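Long-range contact in transcriptional regulator (Pyrococcus horikoshii, PDB 1UDD), which belongs to the all-helical TenA/THI-4/PQQC family and is named a transcriptional regulator, forming a four-chain assembly: residues L44-A56 with T104-L118. Residues are numbered along the deposited sequence; the frame is centred on the assembly and turned at random.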
# COMPACT_ATOMS: atom_id res chain seq x y z
N LEU A 44 -11.57 23.53 -13.29
CA LEU A 44 -10.30 23.01 -13.79
C LEU A 44 -9.56 22.22 -12.71
O LEU A 44 -9.07 21.12 -12.97
CB LEU A 44 -9.42 24.16 -14.29
CG LEU A 44 -9.29 24.34 -15.81
CD1 LEU A 44 -10.66 24.28 -16.46
CD2 LEU A 44 -8.61 25.68 -16.11
N GLN A 45 -9.48 22.78 -11.51
CA GLN A 45 -8.81 22.12 -10.40
C GLN A 45 -9.54 20.84 -9.98
O GLN A 45 -8.98 20.02 -9.25
CB GLN A 45 -8.71 23.07 -9.21
CG GLN A 45 -7.77 24.26 -9.38
CD GLN A 45 -6.31 23.87 -9.44
OE1 GLN A 45 -5.79 23.21 -8.53
NE2 GLN A 45 -5.63 24.27 -10.51
N ASP A 46 -10.78 20.67 -10.44
CA ASP A 46 -11.56 19.49 -10.08
C ASP A 46 -11.12 18.18 -10.71
O ASP A 46 -11.47 17.11 -10.20
CB ASP A 46 -13.05 19.69 -10.39
CG ASP A 46 -13.72 20.62 -9.42
OD1 ASP A 46 -13.32 20.65 -8.24
OD2 ASP A 46 -14.66 21.33 -9.83
N PHE A 47 -10.37 18.22 -11.81
CA PHE A 47 -9.93 16.97 -12.42
C PHE A 47 -9.09 16.18 -11.43
O PHE A 47 -9.35 15.01 -11.15
CB PHE A 47 -9.09 17.22 -13.67
CG PHE A 47 -8.61 15.96 -14.31
CD1 PHE A 47 -9.52 15.09 -14.92
CD2 PHE A 47 -7.26 15.61 -14.28
CE1 PHE A 47 -9.08 13.89 -15.50
CE2 PHE A 47 -6.82 14.41 -14.85
CZ PHE A 47 -7.73 13.55 -15.46
N ASN A 48 -8.07 16.84 -10.89
CA ASN A 48 -7.18 16.21 -9.94
C ASN A 48 -7.94 15.69 -8.72
O ASN A 48 -7.53 14.70 -8.10
CB ASN A 48 -6.13 17.21 -9.48
CG ASN A 48 -4.98 16.53 -8.78
OD1 ASN A 48 -4.30 15.70 -9.38
ND2 ASN A 48 -4.77 16.87 -7.51
N TYR A 49 -9.04 16.36 -8.38
CA TYR A 49 -9.87 15.98 -7.25
C TYR A 49 -10.62 14.70 -7.63
O TYR A 49 -10.71 13.76 -6.85
CB TYR A 49 -10.86 17.13 -6.96
CG TYR A 49 -11.59 17.06 -5.62
CD1 TYR A 49 -11.82 18.22 -4.88
CD2 TYR A 49 -12.09 15.86 -5.12
CE1 TYR A 49 -12.53 18.20 -3.68
CE2 TYR A 49 -12.81 15.82 -3.92
CZ TYR A 49 -13.03 16.99 -3.21
OH TYR A 49 -13.77 16.97 -2.05
N LEU A 50 -11.14 14.69 -8.86
CA LEU A 50 -11.88 13.56 -9.40
C LEU A 50 -11.00 12.31 -9.41
O LEU A 50 -11.42 11.23 -8.97
CB LEU A 50 -12.34 13.92 -10.82
CG LEU A 50 -13.12 12.95 -11.69
CD1 LEU A 50 -13.50 13.66 -12.98
CD2 LEU A 50 -12.29 11.71 -12.00
N VAL A 51 -9.77 12.47 -9.91
CA VAL A 51 -8.83 11.37 -9.96
C VAL A 51 -8.42 10.96 -8.53
O VAL A 51 -8.44 9.78 -8.19
CB VAL A 51 -7.55 11.76 -10.79
CG1 VAL A 51 -6.51 10.65 -10.72
CG2 VAL A 51 -7.93 12.01 -12.25
N GLY A 52 -8.09 11.93 -7.70
CA GLY A 52 -7.67 11.64 -6.33
C GLY A 52 -8.72 10.92 -5.50
O GLY A 52 -8.39 10.02 -4.71
N LEU A 53 -9.97 11.32 -5.64
CA LEU A 53 -11.06 10.68 -4.91
C LEU A 53 -11.12 9.23 -5.36
O LEU A 53 -11.33 8.32 -4.57
CB LEU A 53 -12.38 11.39 -5.22
CG LEU A 53 -13.55 11.24 -4.25
CD1 LEU A 53 -13.17 11.84 -2.90
CD2 LEU A 53 -14.79 11.97 -4.82
N THR A 54 -10.92 9.02 -6.66
CA THR A 54 -10.93 7.68 -7.23
C THR A 54 -9.80 6.80 -6.68
O THR A 54 -10.04 5.65 -6.32
CB THR A 54 -10.83 7.75 -8.76
OG1 THR A 54 -11.96 8.47 -9.26
CG2 THR A 54 -10.83 6.37 -9.37
N ARG A 55 -8.59 7.34 -6.61
CA ARG A 55 -7.45 6.58 -6.10
C ARG A 55 -7.68 6.14 -4.67
O ARG A 55 -7.40 5.00 -4.31
CB ARG A 55 -6.15 7.39 -6.12
CG ARG A 55 -5.51 7.55 -7.47
CD ARG A 55 -4.16 8.31 -7.41
NE ARG A 55 -3.89 8.87 -8.72
CZ ARG A 55 -3.54 8.14 -9.77
NH1 ARG A 55 -3.39 6.83 -9.63
NH2 ARG A 55 -3.41 8.70 -10.96
N ALA A 56 -8.17 7.06 -3.84
CA ALA A 56 -8.39 6.73 -2.44
C ALA A 56 -9.48 5.66 -2.30
O ALA A 56 -9.35 4.73 -1.50
CB ALA A 56 -8.73 7.99 -1.62
N THR A 104 -4.05 21.04 -16.71
CA THR A 104 -4.00 22.03 -15.62
C THR A 104 -3.10 21.61 -14.46
O THR A 104 -3.17 20.48 -13.98
CB THR A 104 -5.41 22.32 -15.07
OG1 THR A 104 -6.17 23.01 -16.06
CG2 THR A 104 -5.34 23.18 -13.82
N GLU A 105 -2.26 22.54 -14.02
CA GLU A 105 -1.36 22.28 -12.91
C GLU A 105 -2.16 22.40 -11.61
O GLU A 105 -2.75 23.44 -11.35
CB GLU A 105 -0.22 23.30 -12.89
CG GLU A 105 0.53 23.34 -11.55
CD GLU A 105 1.41 24.57 -11.38
OE1 GLU A 105 0.96 25.69 -11.72
OE2 GLU A 105 2.55 24.42 -10.89
N PRO A 106 -2.19 21.33 -10.79
CA PRO A 106 -2.95 21.41 -9.54
C PRO A 106 -2.22 22.26 -8.51
O PRO A 106 -1.01 22.16 -8.37
CB PRO A 106 -3.04 19.94 -9.10
CG PRO A 106 -2.83 19.16 -10.39
CD PRO A 106 -1.75 19.96 -11.05
N THR A 107 -2.94 23.12 -7.80
CA THR A 107 -2.30 23.95 -6.79
C THR A 107 -1.73 23.00 -5.74
O THR A 107 -2.07 21.82 -5.72
CB THR A 107 -3.29 24.90 -6.11
OG1 THR A 107 -4.39 24.13 -5.58
CG2 THR A 107 -3.82 25.94 -7.10
N LEU A 108 -0.89 23.53 -4.86
CA LEU A 108 -0.30 22.74 -3.79
C LEU A 108 -1.42 22.18 -2.91
O LEU A 108 -1.42 20.99 -2.57
CB LEU A 108 0.65 23.63 -2.98
CG LEU A 108 1.58 23.03 -1.92
CD1 LEU A 108 0.85 22.86 -0.63
CD2 LEU A 108 2.14 21.71 -2.41
N VAL A 109 -2.38 23.03 -2.57
CA VAL A 109 -3.53 22.64 -1.73
C VAL A 109 -4.26 21.42 -2.31
O VAL A 109 -4.59 20.49 -1.59
CB VAL A 109 -4.54 23.80 -1.57
CG1 VAL A 109 -5.76 23.35 -0.79
CG2 VAL A 109 -3.88 24.96 -0.85
N ASN A 110 -4.49 21.45 -3.61
CA ASN A 110 -5.16 20.37 -4.32
C ASN A 110 -4.39 19.06 -4.14
O ASN A 110 -4.93 18.06 -3.65
CB ASN A 110 -5.22 20.70 -5.81
CG ASN A 110 -6.20 19.84 -6.56
OD1 ASN A 110 -6.43 18.67 -6.21
ND2 ASN A 110 -6.79 20.40 -7.61
N SER A 111 -3.12 19.07 -4.55
CA SER A 111 -2.26 17.89 -4.44
C SER A 111 -2.28 17.35 -3.03
O SER A 111 -2.52 16.16 -2.80
CB SER A 111 -0.81 18.24 -4.80
OG SER A 111 -0.73 18.74 -6.12
N ALA A 112 -2.00 18.24 -2.08
CA ALA A 112 -1.98 17.89 -0.67
C ALA A 112 -3.28 17.21 -0.21
O ALA A 112 -3.24 16.15 0.43
CB ALA A 112 -1.73 19.12 0.16
N TYR A 113 -4.42 17.81 -0.52
CA TYR A 113 -5.70 17.24 -0.11
C TYR A 113 -5.87 15.83 -0.68
O TYR A 113 -6.23 14.90 0.04
CB TYR A 113 -6.85 18.14 -0.57
CG TYR A 113 -8.24 17.76 -0.07
CD1 TYR A 113 -8.42 16.95 1.06
CD2 TYR A 113 -9.38 18.24 -0.72
CE1 TYR A 113 -9.71 16.64 1.52
CE2 TYR A 113 -10.66 17.94 -0.26
CZ TYR A 113 -10.82 17.14 0.86
OH TYR A 113 -12.09 16.84 1.27
N MET A 114 -5.61 15.66 -1.97
CA MET A 114 -5.73 14.34 -2.54
C MET A 114 -4.76 13.36 -1.87
O MET A 114 -5.09 12.19 -1.65
CB MET A 114 -5.49 14.40 -4.05
CG MET A 114 -6.58 15.18 -4.78
SD MET A 114 -8.28 14.66 -4.28
CE MET A 114 -8.70 15.95 -3.19
N ASP A 115 -3.55 13.83 -1.53
CA ASP A 115 -2.55 12.98 -0.89
C ASP A 115 -2.97 12.58 0.51
O ASP A 115 -2.70 11.48 0.95
CB ASP A 115 -1.18 13.69 -0.86
CG ASP A 115 -0.54 13.74 -2.23
OD1 ASP A 115 -1.06 13.07 -3.15
OD2 ASP A 115 0.48 14.44 -2.39
N PHE A 116 -3.63 13.50 1.21
CA PHE A 116 -4.15 13.22 2.54
C PHE A 116 -5.17 12.08 2.42
O PHE A 116 -5.17 11.13 3.22
CB PHE A 116 -4.81 14.47 3.14
CG PHE A 116 -5.94 14.17 4.11
CD1 PHE A 116 -5.66 13.70 5.39
CD2 PHE A 116 -7.27 14.33 3.72
CE1 PHE A 116 -6.70 13.40 6.28
CE2 PHE A 116 -8.31 14.03 4.60
CZ PHE A 116 -8.03 13.57 5.88
N MET A 117 -6.03 12.15 1.41
CA MET A 117 -7.03 11.08 1.21
C MET A 117 -6.34 9.73 0.97
O MET A 117 -6.66 8.74 1.62
CB MET A 117 -7.92 11.37 -0.01
CG MET A 117 -8.62 12.75 -0.01
SD MET A 117 -9.95 12.85 -1.23
CE MET A 117 -9.30 11.94 -2.53
N LEU A 118 -5.42 9.70 0.02
CA LEU A 118 -4.73 8.46 -0.32
C LEU A 118 -3.91 7.94 0.86
O LEU A 118 -3.96 6.77 1.19
CB LEU A 118 -3.83 8.67 -1.54
CG LEU A 118 -3.19 7.38 -2.09
CD1 LEU A 118 -4.28 6.39 -2.47
CD2 LEU A 118 -2.34 7.70 -3.29
O HOH W 1 -5.79 10.51 -3.52
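Gln-45 and Asn-110 meet with their amide planes 68° apart, where two nearly parallel helices of this all-helical TenA-family fold come together. A bend at chi2 (-69°) swings the Gln-45 amide across to the chain leading into helix 108-118. There OE1 accepts from Thr-107 N at 2.9 Å and, from above its carbonyl plane, from Asn-110 ND2, while NE2 donates to Glu-105 O; an amide suits because it both gives and accepts. Asn-110 is as fully used: ND2 also reaches Gln-45 O (2.8 Å) in the carbonyl plane, on a lone pair. That carbonyl lies at the kink of helix 44-56 and takes no backbone N-H from Tyr-49. Asn-110 OD1 takes an almost straight bond (176°) from Asn-48 ND2, which arrives above the carbonyl plane.

Further along, Met-114 is a knob among Asn-48, Tyr-49, Gly-52 and Leu-53. Its flexible chain lays CE over one face of the Tyr-49 ring, 4.0 Å from the centroid, and Gly-52 leaves room for SD. Tyr-113 meets the Tyr-49 ring in an offset edge-to-face arrangement; both hydroxyls bond Glu-204. A water donates to both Gly-52 O and Met-114 O, bridging the backbones.

Bonds to both Gln-45 amide atoms fix its rotation, so directional bonds probably set the register at the helix entry, while less directional apolar packing fills the rest.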